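Local coordinates for protein trehalose-6-phosphate phosphatase (Neosartorya fumigata, PDB 5DXL) that belongs to the trehalose-phosphatase family of the HAD clan and contains the Rossmann-like core domain characteristic of that clan, at residues F25-G29 and A40-S44; L48-K52 and W76-I80. All coordinates share one frame; numbering follows the deposited sequence.

In the fold
The two contacts follow one another along the chain, contact 1 closing before contact 2 opens, and their centres lie about 11 Å apart in the Rossmann-like domain of the HAD fold. Contact 1 joins the start and end of the long loop between strand 21-25, an inner strand of the mixed sheet, and helix 45-56. Contact 2 sets that helix against the end of helix 70-77, beyond the neighbouring parallel strand 60-65. They share one apolar layer: P43 CG meets L48 CD2 at 3.6 Å, and Y27 CE1 meets M77 CE at 3.7 Å. Both ends of the signature loop thus pack on the helices that contact 2 brings together.

Contact 1 (F25-G29 and A40-S44); sequences FDYDG and AAIPS
The aspartate signature of the HAD clan, DxDGT, begins at D26, at the C-terminal end of strand 21-25, and its variable second residue, Y27, reaches across to A41 and P43 at the far end of the same loop. The tyrosine leaves the backbone with CG anti to its N (chi1 177°), which extends the ring toward the segment 40-44 and delivers the hydroxyl to its backbone. There Y27 OH donates a short hydrogen bond of 2.5 Å to A41 O. The carbonyl oxygen lies at the edge of the tyrosine ring, near its plane, whereas the hydroxyl is tilted 26° from the carbonyl plane, with a C=O...donor angle of 151°. This bond gives the buried hydroxyl a backbone acceptor and probably restrains where the end of the ring can lie.

P43 packs against the same hydroxyl, its side chain running roughly at right angles to that of Y27. P43 CD approaches Y27 OH to 3.2 Å; the tertiary amide nitrogen of P43 is also close but has no hydrogen to give, so this part of the contact is van der Waals packing. Immediately after the proline, S44 N-caps helix 45-56 through V47 N, so the loop end held by Y27 leads straight into that helix.

The two aspartates have polar partners of their own. D26 forms a salt bridge with K190, and its OD1 also takes the backbone N of Y27 at 2.8 Å, from above the carboxylate plane. D28 pairs through OD2 with R68, while OD1, itself hydrogen-bonded outside the two segments, lies 3.5 Å from A41 CB.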
ATOM      1  N   PHE A  25      -6.283  -2.445  -3.101  1.00  7.67           N
ATOM      2  CA  PHE A  25      -6.905  -1.250  -2.531  1.00  7.23           C
ATOM      3  C   PHE A  25      -6.193  -0.766  -1.285  1.00  7.57           C
ATOM      4  O   PHE A  25      -6.008  -1.550  -0.358  1.00  7.66           O
ATOM      5  CB  PHE A  25      -8.353  -1.536  -2.098  1.00  7.11           C
ATOM      6  CG  PHE A  25      -9.228  -2.130  -3.166  1.00 10.12           C
ATOM      7  CD1 PHE A  25      -9.170  -1.694  -4.481  1.00 16.94           C
ATOM      8  CD2 PHE A  25     -10.123  -3.117  -2.837  1.00 12.43           C
ATOM      9  CE1 PHE A  25     -10.015  -2.252  -5.448  1.00 16.09           C
ATOM     10  CE2 PHE A  25     -10.981  -3.668  -3.791  1.00  9.28           C
ATOM     11  CZ  PHE A  25     -10.933  -3.232  -5.086  1.00 13.67           C
ATOM     12  N   ASP A  26      -5.841   0.516  -1.231  1.00  7.36           N
ATOM     13  CA  ASP A  26      -5.596   1.140   0.062  1.00  7.25           C
ATOM     14  C   ASP A  26      -6.950   1.159   0.778  1.00  8.59           C
ATOM     15  O   ASP A  26      -7.995   1.032   0.136  1.00  9.32           O
ATOM     16  CB  ASP A  26      -5.001   2.548  -0.119  1.00  7.88           C
ATOM     17  CG  ASP A  26      -4.387   3.125   1.162  1.00 11.03           C
ATOM     18  OD1 ASP A  26      -4.431   2.493   2.226  1.00 11.36           O
ATOM     19  OD2 ASP A  26      -3.838   4.241   1.083  1.00 11.99           O
ATOM     20  N   TYR A  27      -6.942   1.283   2.105  1.00  7.89           N
ATOM     21  CA  TYR A  27      -8.201   1.300   2.841  1.00  9.73           C
ATOM     22  C   TYR A  27      -8.607   2.742   3.205  1.00 10.17           C
ATOM     23  O   TYR A  27      -9.509   3.311   2.590  1.00 10.13           O
ATOM     24  CB  TYR A  27      -8.120   0.416   4.103  1.00  8.56           C
ATOM     25  CG  TYR A  27      -9.387   0.504   4.901  1.00 10.38           C
ATOM     26  CD1 TYR A  27     -10.577   0.008   4.380  1.00 11.59           C
ATOM     27  CD2 TYR A  27      -9.411   1.125   6.140  1.00 10.56           C
ATOM     28  CE1 TYR A  27     -11.765   0.116   5.078  1.00 14.46           C
ATOM     29  CE2 TYR A  27     -10.601   1.241   6.853  1.00 11.14           C
ATOM     30  CZ  TYR A  27     -11.767   0.738   6.311  1.00 15.85           C
ATOM     31  OH  TYR A  27     -12.948   0.843   7.004  1.00 20.96           O
ATOM     32  N   ASP A  28      -7.947   3.328   4.195  1.00  9.97           N
ATOM     33  CA  ASP A  28      -8.292   4.690   4.603  1.00 10.46           C
ATOM     34  C   ASP A  28      -8.120   5.682   3.467  1.00  9.56           C
ATOM     35  O   ASP A  28      -7.138   5.629   2.737  1.00 11.47           O
ATOM     36  CB  ASP A  28      -7.435   5.120   5.796  1.00  9.75           C
ATOM     37  CG  ASP A  28      -7.802   4.378   7.056  1.00 13.05           C
ATOM     38  OD1 ASP A  28      -8.877   4.678   7.621  1.00 14.84           O
ATOM     39  OD2 ASP A  28      -7.043   3.483   7.469  1.00 11.88           O
ATOM     40  N   GLY A  29      -9.084   6.584   3.311  1.00 10.90           N
ATOM     41  CA  GLY A  29      -9.045   7.554   2.227  1.00 11.60           C
ATOM     42  C   GLY A  29      -9.409   7.028   0.847  1.00 11.96           C
ATOM     43  O   GLY A  29      -9.539   7.807  -0.103  1.00 11.34           O
ATOM     44  N   ALA A  40     -13.897   5.770  13.670  1.00 29.73           N
ATOM     45  CA  ALA A  40     -14.956   6.276  12.800  1.00 33.86           C
ATOM     46  C   ALA A  40     -14.774   5.760  11.373  1.00 32.34           C
ATOM     47  O   ALA A  40     -15.663   5.905  10.530  1.00 35.31           O
ATOM     48  CB  ALA A  40     -14.982   7.805  12.815  1.00 28.98           C
ATOM     49  N   ALA A  41     -13.615   5.163  11.106  1.00 27.73           N
ATOM     50  CA  ALA A  41     -13.342   4.601   9.787  1.00 26.21           C
ATOM     51  C   ALA A  41     -13.383   3.083   9.831  1.00 29.46           C
ATOM     52  O   ALA A  41     -12.837   2.424   8.954  1.00 21.89           O
ATOM     53  CB  ALA A  41     -11.990   5.081   9.255  1.00 26.19           C
ATOM     54  N   ILE A  42     -14.001   2.540  10.878  1.00 26.45           N
ATOM     55  CA  ILE A  42     -14.420   1.141  10.889  1.00 24.83           C
ATOM     56  C   ILE A  42     -15.351   0.960   9.710  1.00 19.30           C
ATOM     57  O   ILE A  42     -16.258   1.779   9.515  1.00 23.02           O
ATOM     58  CB  ILE A  42     -15.112   0.775  12.217  1.00 25.32           C
ATOM     59  CG1 ILE A  42     -14.060   0.479  13.285  1.00 26.90           C
ATOM     60  CG2 ILE A  42     -16.042  -0.409  12.042  1.00 26.32           C
ATOM     61  CD1 ILE A  42     -14.600   0.511  14.689  1.00 33.35           C
ATOM     62  N   PRO A  43     -15.110  -0.075   8.888  1.00 19.37           N
ATOM     63  CA  PRO A  43     -15.847  -0.202   7.636  1.00 21.98           C
ATOM     64  C   PRO A  43     -17.332  -0.282   7.888  1.00 26.14           C
ATOM     65  O   PRO A  43     -17.786  -1.070   8.727  1.00 25.41           O
ATOM     66  CB  PRO A  43     -15.313  -1.512   7.033  1.00 20.93           C
ATOM     67  CG  PRO A  43     -14.771  -2.272   8.203  1.00 21.96           C
ATOM     68  CD  PRO A  43     -14.186  -1.205   9.090  1.00 19.73           C
ATOM     69  N   SER A  44     -18.073   0.561   7.185  1.00 22.14           N
ATOM     70  CA  SER A  44     -19.517   0.478   7.171  1.00 23.78           C
ATOM     71  C   SER A  44     -19.946  -0.892   6.680  1.00 23.18           C
ATOM     72  O   SER A  44     -19.163  -1.610   6.040  1.00 22.41           O
ATOM     73  CB  SER A  44     -20.108   1.556   6.271  1.00 23.69           C
ATOM     74  OG  SER A  44     -19.983   1.176   4.911  1.00 21.63           O
TER

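Contact 2 (L48-K52 and W76-I80); sequences LRTLK and WMGHI
L48 and I80 make the two largest contributions to this apolar contact, one from each segment. The isobutyl group of L48 lies across the side chain of M77, modelled as selenomethionine, at about a right angle, with L48 CD2 3.8 Å from M77 CG. One turn on, L51 CD1 touches the selenium of M77 at 4.1 Å. I80 places CD1 against the helix backbone, 3.9 Å from both L48 O and K52 N, beside the hydrogen bond that joins those two atoms. K52 adds its CB to this apolar patch, but its extended chain then carries the amino group away. The ring of H79 presents its edge to L48, CE1 to CD2, while I80 CG1 sits 3.6 Å above one face, offset toward the rim.

The helices involved, 45-56 and 70-77, each follow a parallel strand of the HAD core sheet, the first of them being the helix of the beta-alpha-beta unit between strands 21-25 and 60-65.

Polar groups enter mainly through the backbone. L48 CD2 rests 3.4 Å from W76 O, a van der Waals contact. A type I turn from M77 to I80, with I80 N bonded to M77 O, brings I80 back toward helix 45-56, and R94 hydrogen-bonds to the carbonyl oxygens of G78 (through NH1) and I80 (through NH2).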
ATOM      1  N   LEU A  48     -18.191  -3.352   3.710  1.00 16.92           N
ATOM      2  CA  LEU A  48     -17.948  -4.771   3.959  1.00 17.07           C
ATOM      3  C   LEU A  48     -18.707  -5.687   3.007  1.00 18.49           C
ATOM      4  O   LEU A  48     -18.145  -6.683   2.525  1.00 16.85           O
ATOM      5  CB  LEU A  48     -18.304  -5.118   5.407  1.00 19.90           C
ATOM      6  CG  LEU A  48     -17.332  -4.525   6.414  1.00 21.31           C
ATOM      7  CD1 LEU A  48     -17.782  -4.833   7.841  1.00 25.06           C
ATOM      8  CD2 LEU A  48     -15.928  -5.054   6.160  1.00 22.31           C
ATOM      9  N   ARG A  49     -19.978  -5.375   2.740  1.00 14.75           N
ATOM     10  CA  ARG A  49     -20.762  -6.143   1.775  1.00 17.49           C
ATOM     11  C   ARG A  49     -20.103  -6.118   0.409  1.00 13.57           C
ATOM     12  O   ARG A  49     -20.036  -7.123  -0.281  1.00 13.89           O
ATOM     13  CB  ARG A  49     -22.188  -5.590   1.629  1.00 24.73           C
ATOM     14  CG  ARG A  49     -23.177  -6.001   2.698  1.00 33.22           C
ATOM     15  CD  ARG A  49     -24.607  -5.718   2.230  1.00 33.73           C
ATOM     16  NE  ARG A  49     -24.782  -4.357   1.715  1.00 35.21           N
ATOM     17  CZ  ARG A  49     -25.035  -3.294   2.478  1.00 33.36           C
ATOM     18  NH1 ARG A  49     -25.139  -3.427   3.794  1.00 34.19           N
ATOM     19  NH2 ARG A  49     -25.183  -2.096   1.925  1.00 35.70           N
ATOM     20  N   THR A  50     -19.659  -4.930   0.022  1.00 13.42           N
ATOM     21  CA  THR A  50     -19.057  -4.708  -1.284  1.00 14.21           C
ATOM     22  C   THR A  50     -17.789  -5.541  -1.445  1.00 10.92           C
ATOM     23  O   THR A  50     -17.589  -6.193  -2.472  1.00 11.84           O
ATOM     24  CB  THR A  50     -18.748  -3.213  -1.472  1.00 13.87           C
ATOM     25  OG1 THR A  50     -19.965  -2.470  -1.306  1.00 16.46           O
ATOM     26  CG2 THR A  50     -18.183  -2.935  -2.855  1.00 15.77           C
ATOM     27  N   LEU A  51     -16.951  -5.537  -0.415  1.00 11.11           N
ATOM     28  CA  LEU A  51     -15.717  -6.321  -0.438  1.00  9.78           C
ATOM     29  C   LEU A  51     -15.992  -7.819  -0.403  1.00 12.38           C
ATOM     30  O   LEU A  51     -15.345  -8.587  -1.115  1.00 11.25           O
ATOM     31  CB  LEU A  51     -14.808  -5.939   0.730  1.00 10.86           C
ATOM     32  CG  LEU A  51     -14.171  -4.555   0.647  1.00 10.11           C
ATOM     33  CD1 LEU A  51     -13.382  -4.280   1.924  1.00 13.30           C
ATOM     34  CD2 LEU A  51     -13.255  -4.466  -0.568  1.00 11.46           C
ATOM     35  N   LYS A  52     -16.946  -8.232   0.429  1.00 11.10           N
ATOM     36  CA  LYS A  52     -17.254  -9.653   0.548  1.00 11.29           C
ATOM     37  C   LYS A  52     -17.736 -10.208  -0.791  1.00 13.44           C
ATOM     38  O   LYS A  52     -17.307 -11.286  -1.229  1.00 12.55           O
ATOM     39  CB  LYS A  52     -18.292  -9.879   1.640  1.00 13.85           C
ATOM     40  CG  LYS A  52     -18.684 -11.332   1.780  1.00 16.26           C
ATOM     41  CD  LYS A  52     -19.702 -11.508   2.892  1.00 23.09           C
ATOM     42  CE  LYS A  52     -20.101 -12.975   3.026  1.00 27.63           C
ATOM     43  NZ  LYS A  52     -21.068 -13.169   4.143  1.00 34.87           N
ATOM     44  N   TRP A  76     -12.007  -6.468  11.575  1.00 11.26           N
ATOM     45  CA  TRP A  76     -13.102  -5.857  10.841  1.00 12.53           C
ATOM     46  C   TRP A  76     -13.294  -6.384   9.431  1.00 12.50           C
ATOM     47  O   TRP A  76     -14.384  -6.278   8.886  1.00 12.14           O
ATOM     48  CB  TRP A  76     -12.912  -4.333  10.816  1.00 12.23           C
ATOM     49  CG  TRP A  76     -13.134  -3.785  12.181  1.00 14.57           C
ATOM     50  CD1 TRP A  76     -12.181  -3.414  13.087  1.00 20.65           C
ATOM     51  CD2 TRP A  76     -14.393  -3.632  12.836  1.00 15.03           C
ATOM     52  NE1 TRP A  76     -12.778  -3.008  14.260  1.00 21.51           N
ATOM     53  CE2 TRP A  76     -14.137  -3.133  14.128  1.00 20.54           C
ATOM     54  CE3 TRP A  76     -15.719  -3.849  12.448  1.00 17.01           C
ATOM     55  CZ2 TRP A  76     -15.156  -2.850  15.033  1.00 18.15           C
ATOM     56  CZ3 TRP A  76     -16.724  -3.570  13.346  1.00 19.63           C
ATOM     57  CH2 TRP A  76     -16.438  -3.076  14.624  1.00 18.97           C
HETATM   58  N   MSE A  77     -12.241  -6.962   8.864  1.00 12.25           N
HETATM   59  CA  MSE A  77     -12.289  -7.516   7.512  1.00 10.60           C
HETATM   60  C   MSE A  77     -11.857  -8.981   7.431  1.00 12.15           C
HETATM   61  O   MSE A  77     -12.031  -9.628   6.396  1.00 12.50           O
HETATM   62  CB  MSE A  77     -11.418  -6.650   6.589  1.00 13.28           C
HETATM   63  CG  MSE A  77     -12.145  -5.389   6.218  1.00 12.47           C
HETATM   64 SE   MSE A  77     -11.026  -4.051   5.330  1.00 22.95          SE
HETATM   65  CE  MSE A  77     -10.564  -2.927   6.856  1.00 15.86           C
ATOM     66  N   GLY A  78     -11.298  -9.509   8.517  1.00 12.43           N
ATOM     67  CA  GLY A  78     -10.712 -10.837   8.496  1.00 12.57           C
ATOM     68  C   GLY A  78     -11.720 -11.970   8.366  1.00 10.64           C
ATOM     69  O   GLY A  78     -11.349 -13.099   8.053  1.00 13.38           O
ATOM     70  N   HIS A  79     -12.991 -11.656   8.604  1.00 12.28           N
ATOM     71  CA  HIS A  79     -14.058 -12.643   8.478  1.00 12.08           C
ATOM     72  C   HIS A  79     -14.375 -12.961   7.017  1.00 13.30           C
ATOM     73  O   HIS A  79     -15.155 -13.880   6.737  1.00 15.07           O
ATOM     74  CB  HIS A  79     -15.320 -12.141   9.164  1.00 12.78           C
ATOM     75  CG  HIS A  79     -15.897 -10.932   8.503  1.00 15.34           C
ATOM     76  ND1 HIS A  79     -15.306  -9.690   8.587  1.00 12.04           N
ATOM     77  CD2 HIS A  79     -16.974 -10.786   7.698  1.00 15.58           C
ATOM     78  CE1 HIS A  79     -16.020  -8.819   7.893  1.00 13.46           C
ATOM     79  NE2 HIS A  79     -17.033  -9.461   7.338  1.00 13.95           N
ATOM     80  N   ILE A  80     -13.821 -12.175   6.093  1.00 10.88           N
ATOM     81  CA  ILE A  80     -13.922 -12.463   4.662  1.00 11.77           C
ATOM     82  C   ILE A  80     -12.681 -13.264   4.288  1.00 13.28           C
ATOM     83  O   ILE A  80     -11.606 -12.710   4.083  1.00 11.23           O
ATOM     84  CB  ILE A  80     -14.022 -11.178   3.828  1.00 13.12           C
ATOM     85  CG1 ILE A  80     -15.195 -10.328   4.327  1.00 14.72           C
ATOM     86  CG2 ILE A  80     -14.166 -11.506   2.340  1.00 12.58           C
ATOM     87  CD1 ILE A  80     -15.172  -8.896   3.846  1.00 14.88           C
TER